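Local coordinates for protein RNA-dependent RNA polymerase (Farallon virus, PDB 6DX5) that is the viral OTU domain, a cysteine protease with deubiquitinase activity, of a larger protein that probably acts as RNA-directed RNA polymerase, at residues 72-75 and 76-80; 62-65 and 66-70; 158-161 and 162-166; 20-23 and 24-28; 47-50 and 51-54. All coordinates share one frame; numbering follows the deposited sequence.

Interaction 1 (72-75 and 76-80); sequences HGAK and GVYNY
Ala74 and Tyr78 meet one turn apart, the phenol ring turning its CD1 edge toward the carbonyl oxygen of Ala74. With CG anti to its own carbonyl carbon (chi1 -70°), the Tyr78 ring points back along the helix, and Ala74 O lies at its edge, in the ring plane, 3.3 Å from CD1. The same oxygen accepts the straight backbone bond from Tyr78 N (3.0 Å). CG1 of Val77 sits over one face of that ring, toward the rim.

On another side of the helix Asn79 leans back in a similar way, setting its amide across the aliphatic root of Lys75, with ND2 3.6 Å from Lys75 CB. Beyond CG the lysine is fully extended and carries NZ away from this helical turn to Ser69 O, while Asn79 OD1 takes the indole N-H of Trp68. The hydroxyl of Tyr78 is held by Asp116, and Arg81 makes a cation-pi contact with its ring. Backbone bonds from Gly76 N to His72 O (3.2 Å) and from Asn79 N to Lys75 O (3.0 Å) complete the turns. These i to i+4 pairings are those of an alpha-helix, here the opening turns of helix 72-86, whose Tyr78 lines a pocket holding dithiothreitol.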
loop_
_atom_site.group_PDB
_atom_site.type_symbol
_atom_site.label_atom_id
_atom_site.label_comp_id
_atom_site.label_asym_id
_atom_site.label_seq_id
_atom_site.Cartn_x
_atom_site.Cartn_y
_atom_site.Cartn_z
ATOM N N HIS A 72 3.373 11.156 2.731
ATOM C CA HIS A 72 3.193 10.655 1.374
ATOM C C HIS A 72 1.946 9.802 1.248
ATOM O O HIS A 72 1.197 9.950 0.281
ATOM C CB HIS A 72 4.433 9.899 0.935
ATOM C CG HIS A 72 5.624 10.782 0.864
ATOM N ND1 HIS A 72 5.838 11.646 -0.193
ATOM C CD2 HIS A 72 6.618 11.007 1.750
ATOM C CE1 HIS A 72 6.945 12.334 0.024
ATOM N NE2 HIS A 72 7.441 11.961 1.195
ATOM N N GLY A 73 1.697 8.907 2.212
ATOM C CA GLY A 73 0.507 8.072 2.128
ATOM C C GLY A 73 -0.766 8.907 2.135
ATOM O O GLY A 73 -1.598 8.806 1.235
ATOM N N ALA A 74 -0.926 9.773 3.142
ATOM C CA ALA A 74 -2.189 10.499 3.249
ATOM C C ALA A 74 -2.331 11.557 2.150
ATOM O O ALA A 74 -3.418 11.715 1.577
ATOM C CB ALA A 74 -2.320 11.133 4.635
ATOM N N LYS A 75 -1.249 12.277 1.823
ATOM C CA LYS A 75 -1.369 13.362 0.855
ATOM C C LYS A 75 -1.699 12.826 -0.518
ATOM O O LYS A 75 -2.353 13.515 -1.304
ATOM C CB LYS A 75 -0.090 14.229 0.805
ATOM C CG LYS A 75 0.961 13.745 -0.224
ATOM C CD LYS A 75 2.170 14.628 -0.196
ATOM C CE LYS A 75 3.244 14.096 -1.137
ATOM N NZ LYS A 75 4.252 15.174 -1.284
ATOM N N GLY A 76 -1.264 11.616 -0.843
ATOM C CA GLY A 76 -1.663 11.042 -2.114
ATOM C C GLY A 76 -3.166 11.036 -2.249
ATOM O O GLY A 76 -3.710 11.394 -3.295
ATOM N N VAL A 77 -3.866 10.699 -1.168
ATOM C CA VAL A 77 -5.327 10.613 -1.229
ATOM C C VAL A 77 -5.952 12.007 -1.167
ATOM O O VAL A 77 -6.676 12.411 -2.095
ATOM C CB VAL A 77 -5.865 9.695 -0.110
ATOM C CG1 VAL A 77 -7.397 9.654 -0.142
ATOM C CG2 VAL A 77 -5.212 8.282 -0.225
ATOM N N TYR A 78 -5.629 12.789 -0.100
ATOM C CA TYR A 78 -6.400 14.008 0.159
ATOM C C TYR A 78 -6.066 15.170 -0.772
ATOM O O TYR A 78 -6.946 16.002 -1.035
ATOM C CB TYR A 78 -6.245 14.397 1.623
ATOM C CG TYR A 78 -6.970 13.395 2.473
ATOM C CD1 TYR A 78 -6.324 12.244 2.945
ATOM C CD2 TYR A 78 -8.321 13.560 2.760
ATOM C CE1 TYR A 78 -7.001 11.296 3.704
ATOM C CE2 TYR A 78 -9.011 12.619 3.524
ATOM C CZ TYR A 78 -8.342 11.497 3.994
ATOM O OH TYR A 78 -9.030 10.575 4.740
ATOM N N ASN A 79 -4.823 15.271 -1.268
ATOM C CA ASN A 79 -4.504 16.288 -2.281
ATOM C C ASN A 79 -5.208 16.002 -3.592
ATOM O O ASN A 79 -5.575 16.940 -4.324
ATOM C CB ASN A 79 -2.999 16.359 -2.544
ATOM C CG ASN A 79 -2.225 17.008 -1.396
ATOM O OD1 ASN A 79 -2.805 17.630 -0.479
ATOM N ND2 ASN A 79 -0.902 16.894 -1.460
ATOM N N TYR A 80 -5.382 14.719 -3.937
ATOM C CA TYR A 80 -6.157 14.431 -5.129
ATOM C C TYR A 80 -7.621 14.789 -4.917
ATOM O O TYR A 80 -8.258 15.352 -5.816
ATOM C CB TYR A 80 -5.994 12.975 -5.569
ATOM C CG TYR A 80 -6.652 12.796 -6.918
ATOM C CD1 TYR A 80 -6.098 13.387 -8.049
ATOM C CD2 TYR A 80 -7.835 12.089 -7.066
ATOM C CE1 TYR A 80 -6.705 13.259 -9.298
ATOM C CE2 TYR A 80 -8.441 11.954 -8.303
ATOM C CZ TYR A 80 -7.879 12.536 -9.416
ATOM O OH TYR A 80 -8.494 12.416 -10.662
#

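Interaction 2 (62-65 and 66-70); sequences GYAR and QHWSE
Tyr63 and His67 lay their rings almost parallel across the C-terminal end of helix 53-66, where the chain leaves the alpha-helix and passes into a short 3-10 turn. Gln66 comes first: its N still reaches Gly62 O (3.3 Å) in the regular helical pattern, and a weaker bond to Tyr63 O accompanies it.

At His67 the backbone departs from helical angles, and its N keeps weak bonds to Tyr63 O and Ala64 O. Its ring turns over the tyrosine with CG anti to the carbonyl carbon (chi1 -56°). The Tyr63 and His67 ring planes are only 7° apart, yet with centroids 4.5 Å from each other they are slid apart and overlap little. The fuller cover comes from His67 CB, which makes a CH-pi contact 3.8 Å from the centroid of the Tyr63 ring. Tyr63 O, meanwhile, lies in plane at the edge of the imidazole.

Trp68 N donates to a water at 3.1 Å, which in turn donates to Arg65 O and bridges the last turn of the helix. The indole touches Ala64, its CE3 4.3 Å from Ala64 CB, and packs on Tyr78 and Leu110 of helices 72-86 and 103-117, its N-H going to Asn79. Glu70 N closes the 3-10 turn on His67 O (2.8 Å). Last, Glu70 CB rests 3.5 Å from Tyr63 OH.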
loop_
_atom_site.group_PDB
_atom_site.type_symbol
_atom_site.label_atom_id
_atom_site.label_comp_id
_atom_site.label_asym_id
_atom_site.label_seq_id
_atom_site.Cartn_x
_atom_site.Cartn_y
_atom_site.Cartn_z
ATOM N N GLY A 62 -0.423 16.632 14.494
ATOM C CA GLY A 62 0.350 17.875 14.559
ATOM C C GLY A 62 1.511 17.836 13.579
ATOM O O GLY A 62 1.810 18.822 12.908
ATOM N N TYR A 63 2.162 16.669 13.471
ATOM C CA TYR A 63 3.184 16.471 12.460
ATOM C C TYR A 63 2.631 16.733 11.060
ATOM O O TYR A 63 3.308 17.367 10.224
ATOM C CB TYR A 63 3.773 15.044 12.568
ATOM C CG TYR A 63 4.783 14.765 11.482
ATOM C CD1 TYR A 63 4.386 14.149 10.275
ATOM C CD2 TYR A 63 6.092 15.199 11.613
ATOM C CE1 TYR A 63 5.295 13.943 9.233
ATOM C CE2 TYR A 63 7.016 15.006 10.573
ATOM C CZ TYR A 63 6.598 14.357 9.390
ATOM O OH TYR A 63 7.507 14.163 8.352
ATOM N N ALA A 64 1.437 16.203 10.759
ATOM C CA ALA A 64 0.884 16.414 9.422
ATOM C C ALA A 64 0.621 17.900 9.125
ATOM O O ALA A 64 0.858 18.357 8.005
ATOM C CB ALA A 64 -0.390 15.608 9.257
ATOM N N ARG A 65 0.139 18.674 10.109
ATOM C CA ARG A 65 -0.101 20.108 9.907
ATOM C C ARG A 65 1.181 20.824 9.499
ATOM O O ARG A 65 1.169 21.748 8.684
ATOM C CB ARG A 65 -0.650 20.762 11.180
ATOM C CG ARG A 65 -2.073 20.368 11.556
ATOM C CD ARG A 65 -2.690 21.223 12.708
ATOM N NE ARG A 65 -3.912 20.578 13.201
ATOM C CZ ARG A 65 -3.943 19.683 14.197
ATOM N NH1 ARG A 65 -2.822 19.364 14.849
ATOM N NH2 ARG A 65 -5.099 19.121 14.569
ATOM N N GLN A 66 2.293 20.411 10.065
ATOM C CA GLN A 66 3.556 21.088 9.852
ATOM C C GLN A 66 4.357 20.517 8.678
ATOM O O GLN A 66 5.188 21.227 8.116
ATOM C CB GLN A 66 4.333 20.995 11.167
ATOM C CG GLN A 66 5.416 21.940 11.352
ATOM C CD GLN A 66 4.997 23.358 11.034
ATOM O OE1 GLN A 66 5.818 24.119 10.528
ATOM N NE2 GLN A 66 3.745 23.737 11.361
ATOM N N HIS A 67 4.124 19.257 8.298
ATOM C CA HIS A 67 4.949 18.551 7.324
ATOM C C HIS A 67 4.098 17.865 6.286
ATOM O O HIS A 67 4.372 16.735 5.877
ATOM C CB HIS A 67 5.858 17.539 8.007
ATOM C CG HIS A 67 6.727 18.146 9.050
ATOM N ND1 HIS A 67 8.032 18.517 8.812
ATOM C CD2 HIS A 67 6.479 18.459 10.339
ATOM C CE1 HIS A 67 8.553 19.024 9.916
ATOM N NE2 HIS A 67 7.629 19.010 10.857
ATOM N N TRP A 68 3.045 18.545 5.850
ATOM C CA TRP A 68 2.060 17.902 4.997
ATOM C C TRP A 68 2.728 17.274 3.785
ATOM O O TRP A 68 2.382 16.158 3.390
ATOM C CB TRP A 68 0.980 18.917 4.594
ATOM C CG TRP A 68 -0.107 18.316 3.717
ATOM C CD1 TRP A 68 -0.552 18.802 2.512
ATOM C CD2 TRP A 68 -0.878 17.128 3.987
ATOM N NE1 TRP A 68 -1.549 17.998 2.014
ATOM C CE2 TRP A 68 -1.770 16.967 2.903
ATOM C CE3 TRP A 68 -0.907 16.199 5.044
ATOM C CZ2 TRP A 68 -2.699 15.901 2.835
ATOM C CZ3 TRP A 68 -1.825 15.109 4.982
ATOM C CH2 TRP A 68 -2.704 14.984 3.883
ATOM N N SER A 69 3.769 17.909 3.258
ATOM C CA SER A 69 4.328 17.392 2.017
ATOM C C SER A 69 5.159 16.131 2.230
ATOM O O SER A 69 5.532 15.500 1.238
ATOM C CB SER A 69 5.153 18.479 1.306
ATOM O OG SER A 69 6.353 18.710 2.006
ATOM N N GLU A 70 5.449 15.739 3.476
ATOM C CA GLU A 70 6.160 14.497 3.763
ATOM C C GLU A 70 5.204 13.373 4.139
ATOM O O GLU A 70 5.648 12.235 4.336
ATOM C CB GLU A 70 7.201 14.711 4.884
ATOM C CG GLU A 70 8.184 15.845 4.603
ATOM C CD GLU A 70 8.825 15.707 3.216
ATOM O OE1 GLU A 70 8.665 16.657 2.382
ATOM O OE2 GLU A 70 9.444 14.633 2.942
HETATM O O HOH W 1 2.442 21.530 6.399
#

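Interaction 3 (158-161 and 162-166); sequences GTDS and VPRAF
Ser161 and Arg164 are joined by a backbone hydrogen bond, Arg164 N to Ser161 O (2.9 Å), which closes a type I beta-turn with Val162 and Pro163 at its corners. Ala165 N to Val162 O (3.1 Å) follows, so the turn continues as a short 3-10 segment at 162-163, in the loop between strands 151-157 and 166-171 of the mixed sheet. The donor Arg164 N stands well above the carbonyl plane of Ser161, 53° out of it.

Side chains gather around this turn. Ser161 OG lies between its backbone N and carbonyl carbon (chi1 55°), which brings it beside the proline ring, 3.7 Å from Pro163 CD. The same hydroxyl oxygen is near Arg164 CB, while Ala165 CB approaches Ser161 O from further along the chain. Asp160 reaches the far limb of the turn with its CB, 4.1 Å from Arg164 CB. Its carboxylate and the guanidinium can probably attract only through charge, Asp160 OD1 being 4.3 Å from Arg164 NH2, beyond a salt bridge, and well out of the guanidinium plane. The arginine side chain, bent twice, lies about 4 Å from a bound dithiothreitol, probably from the crystallisation liquor, which Pro163, Ala165 and Phe166 also help to line.

The next shell fixes the limbs. Asp160 N bonds to Thr139 OG1, Lys156 NZ grips the carbonyls of Gly158 and Asp160, and Val162 turns inward against Trp143 and Ile4. Back at the contact itself, one water donates twice, to Asp160 OD2 at 3.1 Å and to Arg164 O at 2.8 Å.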
loop_
_atom_site.group_PDB
_atom_site.type_symbol
_atom_site.label_atom_id
_atom_site.label_comp_id
_atom_site.label_asym_id
_atom_site.label_seq_id
_atom_site.Cartn_x
_atom_site.Cartn_y
_atom_site.Cartn_z
ATOM N N GLY A 158 11.013 3.784 8.376
ATOM C CA GLY A 158 12.261 4.022 9.072
ATOM C C GLY A 158 13.322 3.013 8.674
ATOM O O GLY A 158 13.046 1.989 8.047
ATOM N N THR A 159 14.566 3.321 9.070
ATOM C CA THR A 159 15.744 2.555 8.659
ATOM C C THR A 159 16.316 1.612 9.714
ATOM O O THR A 159 17.298 0.928 9.417
ATOM C CB THR A 159 16.873 3.500 8.258
ATOM O OG1 THR A 159 17.150 4.364 9.364
ATOM C CG2 THR A 159 16.471 4.303 7.035
ATOM N N ASP A 160 15.801 1.594 10.945
ATOM C CA ASP A 160 16.361 0.688 11.948
ATOM C C ASP A 160 15.970 -0.760 11.661
ATOM O O ASP A 160 15.036 -1.050 10.904
ATOM C CB ASP A 160 15.885 1.049 13.356
ATOM C CG ASP A 160 16.513 2.326 13.883
ATOM O OD1 ASP A 160 17.767 2.437 13.845
ATOM O OD2 ASP A 160 15.736 3.212 14.343
ATOM N N SER A 161 16.685 -1.673 12.308
ATOM C CA SER A 161 16.395 -3.083 12.191
ATOM C C SER A 161 15.228 -3.445 13.098
ATOM O O SER A 161 14.858 -2.692 14.020
ATOM C CB SER A 161 17.606 -3.919 12.585
ATOM O OG SER A 161 17.985 -3.513 13.874
ATOM N N VAL A 162 14.651 -4.628 12.815
ATOM C CA VAL A 162 13.510 -5.115 13.590
ATOM C C VAL A 162 13.746 -5.038 15.090
ATOM O O VAL A 162 12.860 -4.540 15.804
ATOM C CB VAL A 162 13.112 -6.523 13.113
ATOM C CG1 VAL A 162 12.180 -7.161 14.108
ATOM C CG2 VAL A 162 12.480 -6.409 11.710
ATOM N N PRO A 163 14.869 -5.518 15.639
ATOM C CA PRO A 163 15.010 -5.493 17.111
ATOM C C PRO A 163 15.149 -4.077 17.685
ATOM O O PRO A 163 14.921 -3.877 18.891
ATOM C CB PRO A 163 16.255 -6.362 17.369
ATOM C CG PRO A 163 16.963 -6.434 16.081
ATOM C CD PRO A 163 15.932 -6.317 15.001
ATOM N N ARG A 164 15.441 -3.078 16.848
ATOM C CA ARG A 164 15.544 -1.699 17.285
ATOM C C ARG A 164 14.311 -0.878 16.880
ATOM O O ARG A 164 14.343 0.352 16.908
ATOM C CB ARG A 164 16.830 -1.108 16.721
ATOM C CG ARG A 164 18.091 -1.614 17.416
ATOM C CD ARG A 164 18.541 -0.588 18.469
ATOM N NE ARG A 164 19.015 0.668 17.861
ATOM C CZ ARG A 164 18.945 1.870 18.442
ATOM N NH1 ARG A 164 18.402 1.996 19.654
ATOM N NH2 ARG A 164 19.400 2.948 17.803
ATOM N N ALA A 165 13.225 -1.537 16.496
ATOM C CA ALA A 165 12.038 -0.878 15.984
ATOM C C ALA A 165 10.836 -1.148 16.895
ATOM O O ALA A 165 10.874 -1.987 17.794
ATOM C CB ALA A 165 11.746 -1.364 14.563
ATOM N N PHE A 166 9.747 -0.429 16.652
ATOM C CA PHE A 166 8.481 -0.688 17.326
ATOM C C PHE A 166 7.680 -1.560 16.387
ATOM O O PHE A 166 7.429 -1.167 15.247
ATOM C CB PHE A 166 7.784 0.630 17.653
ATOM C CG PHE A 166 8.589 1.486 18.595
ATOM C CD1 PHE A 166 8.538 1.250 19.960
ATOM C CD2 PHE A 166 9.504 2.403 18.105
ATOM C CE1 PHE A 166 9.320 1.970 20.851
ATOM C CE2 PHE A 166 10.281 3.156 18.964
ATOM C CZ PHE A 166 10.201 2.956 20.346
HETATM O O HOH W 2 13.320 2.836 16.243
#

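Interaction 4 (20-23 and 24-28); sequences IAIP and DFFER
A pair of overlapping beta-turns, closed by an i to i+4 bond, leads into edge strand 26-29, and the side chains of Ile22 and Phe26 touch beside it. Ile22 O is gripped by two backbone donors, Phe25 N and Phe26 N, each at 3.0 Å; the second comes in almost straight off the oxygen, whereas the first stands above the carbonyl plane. One residue earlier, Asp24 N bonds to Ala21 O (3.2 Å), so successive carbonyls wind the chain round.

On the inner side, Ile22 CG2 and CD1 lie obliquely beside the CD2-CE2 side of the Phe26 ring, with CG2 4.0 Å from Phe26 CD2, while Ile22 O is at the ring edge. The outer side belongs to Ile20 and Phe25. Here the two side chains cross at about a right angle, with Ile20 CG2, anti to its backbone N, 3.4 Å from Phe25 CD2. Ala21 O lies in the plane of that same ring, at its edge, and Asp24 OD1 sits 3.3 Å from Ala21 CB.

Beyond the turn, Ile22 and Phe26 pack onto Trp143 and Leu178, while Arg28 forms a salt bridge with Asp176. Backbone bonds tie Phe25 to Ile181 and Glu27 to Lys179. Overlapping turns thus deliver the chain to the edge of a mixed beta-sheet, with Phe26 turned to the core and Glu27 to solvent.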
loop_
_atom_site.group_PDB
_atom_site.type_symbol
_atom_site.label_atom_id
_atom_site.label_comp_id
_atom_site.label_asym_id
_atom_site.label_seq_id
_atom_site.Cartn_x
_atom_site.Cartn_y
_atom_site.Cartn_z
ATOM N N ILE A 20 7.535 -15.626 8.306
ATOM C CA ILE A 20 7.811 -16.060 9.660
ATOM C C ILE A 20 6.477 -16.428 10.308
ATOM O O ILE A 20 5.397 -16.134 9.783
ATOM C CB ILE A 20 8.548 -14.939 10.427
ATOM C CG1 ILE A 20 9.952 -14.754 9.876
ATOM C CG2 ILE A 20 8.746 -15.276 11.821
ATOM C CD1 ILE A 20 10.637 -13.516 10.468
ATOM N N ALA A 21 6.568 -17.159 11.421
ATOM C CA ALA A 21 5.515 -17.231 12.414
ATOM C C ALA A 21 5.816 -16.202 13.511
ATOM O O ALA A 21 6.839 -16.316 14.201
ATOM C CB ALA A 21 5.459 -18.639 12.997
ATOM N N ILE A 22 4.915 -15.240 13.712
ATOM C CA ILE A 22 5.084 -14.203 14.752
ATOM C C ILE A 22 5.307 -14.786 16.155
ATOM O O ILE A 22 6.220 -14.314 16.849
ATOM C CB ILE A 22 3.910 -13.207 14.769
ATOM C CG1 ILE A 22 3.921 -12.323 13.515
ATOM C CG2 ILE A 22 3.965 -12.294 16.002
ATOM C CD1 ILE A 22 5.278 -11.766 13.184
ATOM N N PRO A 23 4.559 -15.800 16.628
ATOM C CA PRO A 23 4.765 -16.242 18.026
ATOM C C PRO A 23 6.131 -16.872 18.288
ATOM O O PRO A 23 6.523 -16.977 19.452
ATOM C CB PRO A 23 3.625 -17.252 18.252
ATOM C CG PRO A 23 2.581 -16.888 17.219
ATOM C CD PRO A 23 3.432 -16.544 16.019
ATOM N N ASP A 24 6.884 -17.261 17.255
ATOM C CA ASP A 24 8.249 -17.755 17.453
ATOM C C ASP A 24 9.269 -16.666 17.804
ATOM O O ASP A 24 10.371 -17.014 18.237
ATOM C CB ASP A 24 8.776 -18.486 16.201
ATOM C CG ASP A 24 7.945 -19.734 15.794
ATOM O OD1 ASP A 24 7.946 -20.040 14.579
ATOM O OD2 ASP A 24 7.320 -20.414 16.654
ATOM N N PHE A 25 8.954 -15.380 17.582
ATOM C CA PHE A 25 9.872 -14.266 17.834
ATOM C C PHE A 25 9.302 -13.181 18.735
ATOM O O PHE A 25 10.084 -12.437 19.331
ATOM C CB PHE A 25 10.320 -13.615 16.496
ATOM C CG PHE A 25 11.092 -14.563 15.609
ATOM C CD1 PHE A 25 12.470 -14.656 15.716
ATOM C CD2 PHE A 25 10.432 -15.425 14.732
ATOM C CE1 PHE A 25 13.188 -15.585 14.950
ATOM C CE2 PHE A 25 11.145 -16.365 13.949
ATOM C CZ PHE A 25 12.520 -16.444 14.059
ATOM N N PHE A 26 7.979 -13.065 18.870
ATOM C CA PHE A 26 7.366 -11.963 19.589
ATOM C C PHE A 26 6.314 -12.462 20.564
ATOM O O PHE A 26 5.633 -13.467 20.330
ATOM C CB PHE A 26 6.652 -10.983 18.676
ATOM C CG PHE A 26 7.521 -10.335 17.640
ATOM C CD1 PHE A 26 8.167 -9.129 17.918
ATOM C CD2 PHE A 26 7.644 -10.888 16.365
ATOM C CE1 PHE A 26 8.958 -8.503 16.955
ATOM C CE2 PHE A 26 8.429 -10.243 15.381
ATOM C CZ PHE A 26 9.092 -9.052 15.697
ATOM N N GLU A 27 6.151 -11.718 21.638
ATOM C CA GLU A 27 4.942 -11.820 22.427
ATOM C C GLU A 27 4.016 -10.710 21.928
ATOM O O GLU A 27 4.470 -9.635 21.560
ATOM C CB GLU A 27 5.256 -11.727 23.926
ATOM C CG GLU A 27 4.994 -10.414 24.541
ATOM C CD GLU A 27 5.096 -10.417 26.065
ATOM O OE1 GLU A 27 6.208 -10.343 26.597
ATOM O OE2 GLU A 27 4.056 -10.502 26.720
ATOM N N ARG A 28 2.753 -11.027 21.766
ATOM C CA ARG A 28 1.775 -10.092 21.240
ATOM C C ARG A 28 0.947 -9.555 22.410
ATOM O O ARG A 28 0.519 -10.333 23.291
ATOM C CB ARG A 28 0.877 -10.819 20.231
ATOM C CG ARG A 28 -0.212 -9.916 19.620
ATOM C CD ARG A 28 -1.508 -10.101 20.337
ATOM N NE ARG A 28 -1.976 -11.457 20.042
ATOM C CZ ARG A 28 -2.725 -11.729 18.982
ATOM N NH1 ARG A 28 -3.082 -10.712 18.203
ATOM N NH2 ARG A 28 -3.120 -12.967 18.708
#

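Interaction 5 (47-50 and 51-54); sequences FDTE and EMWD
Met52 lays its methyl group over the Phe47 ring. Met52 CE stands over the centre of one face, 3.5 Å from the centroid of the Phe47 ring and only 5° off the normal, a CH-pi contact of nearly ideal form. The sulfur follows obliquely, with Met52 SD 3.6 Å from Phe47 CG, which makes this a Met-aromatic contact as well. It is the bend at the last torsion of the methionine (chi3 78°) that folds CE in over the ring. A smaller apolar touch brings Thr49 CG2 to 4.0 Å from Met52 CG.

The hydrogen bonds are those of a chain turning from one helix to the next: helix 37-47 has just ended, and Met52 occupies the N-cap position of helix 53-66. Thr49 OG1, anti to its backbone N, accepts a straight bond from Glu51 N at 3.1 Å, forming an ST turn. Thr49 O receives a weak one from Met52 N, and Glu50 O takes Trp53 N at 3.1 Å. That last carbonyl also lies in plane at the edge of the indole, Glu50 O being 3.1 Å from Trp53 CD1.

As for charges, the Glu50 and Glu51 side chains run side by side with carboxylate planes 18° apart, OE2 of Glu50 being 4.5 Å from OE1 of Glu51. Arg40 of helix 37-47 makes salt bridges to both through NH1, which probably offsets their repulsion, and Glu50 OE2 also accepts from Lys32 N.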
loop_
_atom_site.group_PDB
_atom_site.type_symbol
_atom_site.label_atom_id
_atom_site.label_comp_id
_atom_site.label_asym_id
_atom_site.label_seq_id
_atom_site.Cartn_x
_atom_site.Cartn_y
_atom_site.Cartn_z
ATOM N N PHE A 47 5.045 4.482 24.994
ATOM C CA PHE A 47 4.838 5.109 26.309
ATOM C C PHE A 47 4.454 4.104 27.404
ATOM O O PHE A 47 4.068 4.525 28.505
ATOM C CB PHE A 47 3.721 6.172 26.248
ATOM C CG PHE A 47 4.013 7.370 25.352
ATOM C CD1 PHE A 47 5.087 8.224 25.609
ATOM C CD2 PHE A 47 3.184 7.664 24.274
ATOM C CE1 PHE A 47 5.350 9.346 24.790
ATOM C CE2 PHE A 47 3.439 8.779 23.459
ATOM C CZ PHE A 47 4.525 9.627 23.728
ATOM N N ASP A 48 4.457 2.805 27.108
ATOM C CA ASP A 48 4.121 1.754 28.074
ATOM C C ASP A 48 2.695 1.842 28.575
ATOM O O ASP A 48 2.372 1.281 29.638
ATOM C CB ASP A 48 5.088 1.758 29.251
ATOM C CG ASP A 48 6.520 1.680 28.783
ATOM O OD1 ASP A 48 6.855 0.782 27.945
ATOM O OD2 ASP A 48 7.298 2.570 29.200
ATOM N N THR A 49 1.817 2.526 27.842
ATOM C CA THR A 49 0.402 2.436 28.182
ATOM C C THR A 49 -0.438 2.755 26.958
ATOM O O THR A 49 -0.159 3.720 26.245
ATOM C CB THR A 49 0.028 3.380 29.336
ATOM O OG1 THR A 49 -1.384 3.293 29.524
ATOM C CG2 THR A 49 0.415 4.867 29.038
ATOM N N GLU A 50 -1.495 1.978 26.743
ATOM C CA GLU A 50 -2.375 2.296 25.632
ATOM C C GLU A 50 -3.255 3.517 25.926
ATOM O O GLU A 50 -3.892 4.072 25.006
ATOM C CB GLU A 50 -3.147 1.001 25.244
ATOM C CG GLU A 50 -4.341 0.648 25.964
ATOM C CD GLU A 50 -5.054 -0.677 25.444
ATOM O OE1 GLU A 50 -4.722 -1.846 25.868
ATOM O OE2 GLU A 50 -6.022 -0.521 24.666
ATOM N N GLU A 51 -3.232 4.031 27.155
ATOM C CA GLU A 51 -4.040 5.218 27.418
ATOM C C GLU A 51 -3.393 6.522 26.922
ATOM O O GLU A 51 -4.083 7.534 26.830
ATOM C CB GLU A 51 -4.396 5.278 28.904
ATOM C CG GLU A 51 -5.300 4.011 29.354
ATOM C CD GLU A 51 -6.535 3.615 28.389
ATOM O OE1 GLU A 51 -6.684 2.413 27.970
ATOM O OE2 GLU A 51 -7.385 4.502 28.071
ATOM N N MET A 52 -2.139 6.510 26.489
ATOM C CA MET A 52 -1.590 7.646 25.776
ATOM C C MET A 52 -1.840 7.584 24.283
ATOM O O MET A 52 -1.153 8.270 23.508
ATOM C CB MET A 52 -0.117 7.796 26.122
ATOM C CG MET A 52 0.046 8.550 27.493
ATOM S SD MET A 52 1.808 8.812 27.775
ATOM C CE MET A 52 2.067 10.231 26.657
ATOM N N TRP A 53 -2.835 6.797 23.846
ATOM C CA TRP A 53 -3.134 6.767 22.415
ATOM C C TRP A 53 -3.480 8.161 21.874
ATOM O O TRP A 53 -3.291 8.430 20.680
ATOM C CB TRP A 53 -4.314 5.807 22.119
ATOM C CG TRP A 53 -5.624 6.265 22.678
ATOM C CD1 TRP A 53 -6.175 5.872 23.894
ATOM C CD2 TRP A 53 -6.567 7.196 22.097
ATOM N NE1 TRP A 53 -7.371 6.508 24.086
ATOM C CE2 TRP A 53 -7.634 7.332 23.014
ATOM C CE3 TRP A 53 -6.616 7.915 20.898
ATOM C CZ2 TRP A 53 -8.738 8.166 22.776
ATOM C CZ3 TRP A 53 -7.709 8.784 20.680
ATOM C CH2 TRP A 53 -8.746 8.885 21.606
ATOM N N ASP A 54 -4.070 9.016 22.705
ATOM C CA ASP A 54 -4.538 10.326 22.267
ATOM C C ASP A 54 -3.372 11.273 22.039
ATOM O O ASP A 54 -3.417 12.104 21.113
ATOM C CB ASP A 54 -5.532 10.938 23.282
ATOM C CG ASP A 54 -5.016 10.886 24.766
ATOM O OD1 ASP A 54 -3.965 10.248 25.057
ATOM O OD2 ASP A 54 -5.679 11.483 25.661
#

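Along the chain the order is interaction 4, 5, 2, 1, 3. Interactions 5 and 2 sit at the two ends of helix 53-66, their centres about 22 Å apart, and interaction 1 begins the next helix, 72-86. Interactions 1 and 2 touch where the loop 67-70 packs on helix 72-86, for example with Lys75 CA 3.5 Å from Trp68 CZ2. Interactions 3 and 4 lie in turns that lead into strands of the mixed sheet, with centres about 16 Å apart, and meet where Val162 CG1 packs 4.0 Å from Phe26 CZ. Interactions 1 and 4 lie on opposite sides of the chain's centre, so the set spans the OTU domain from helices to edge strand.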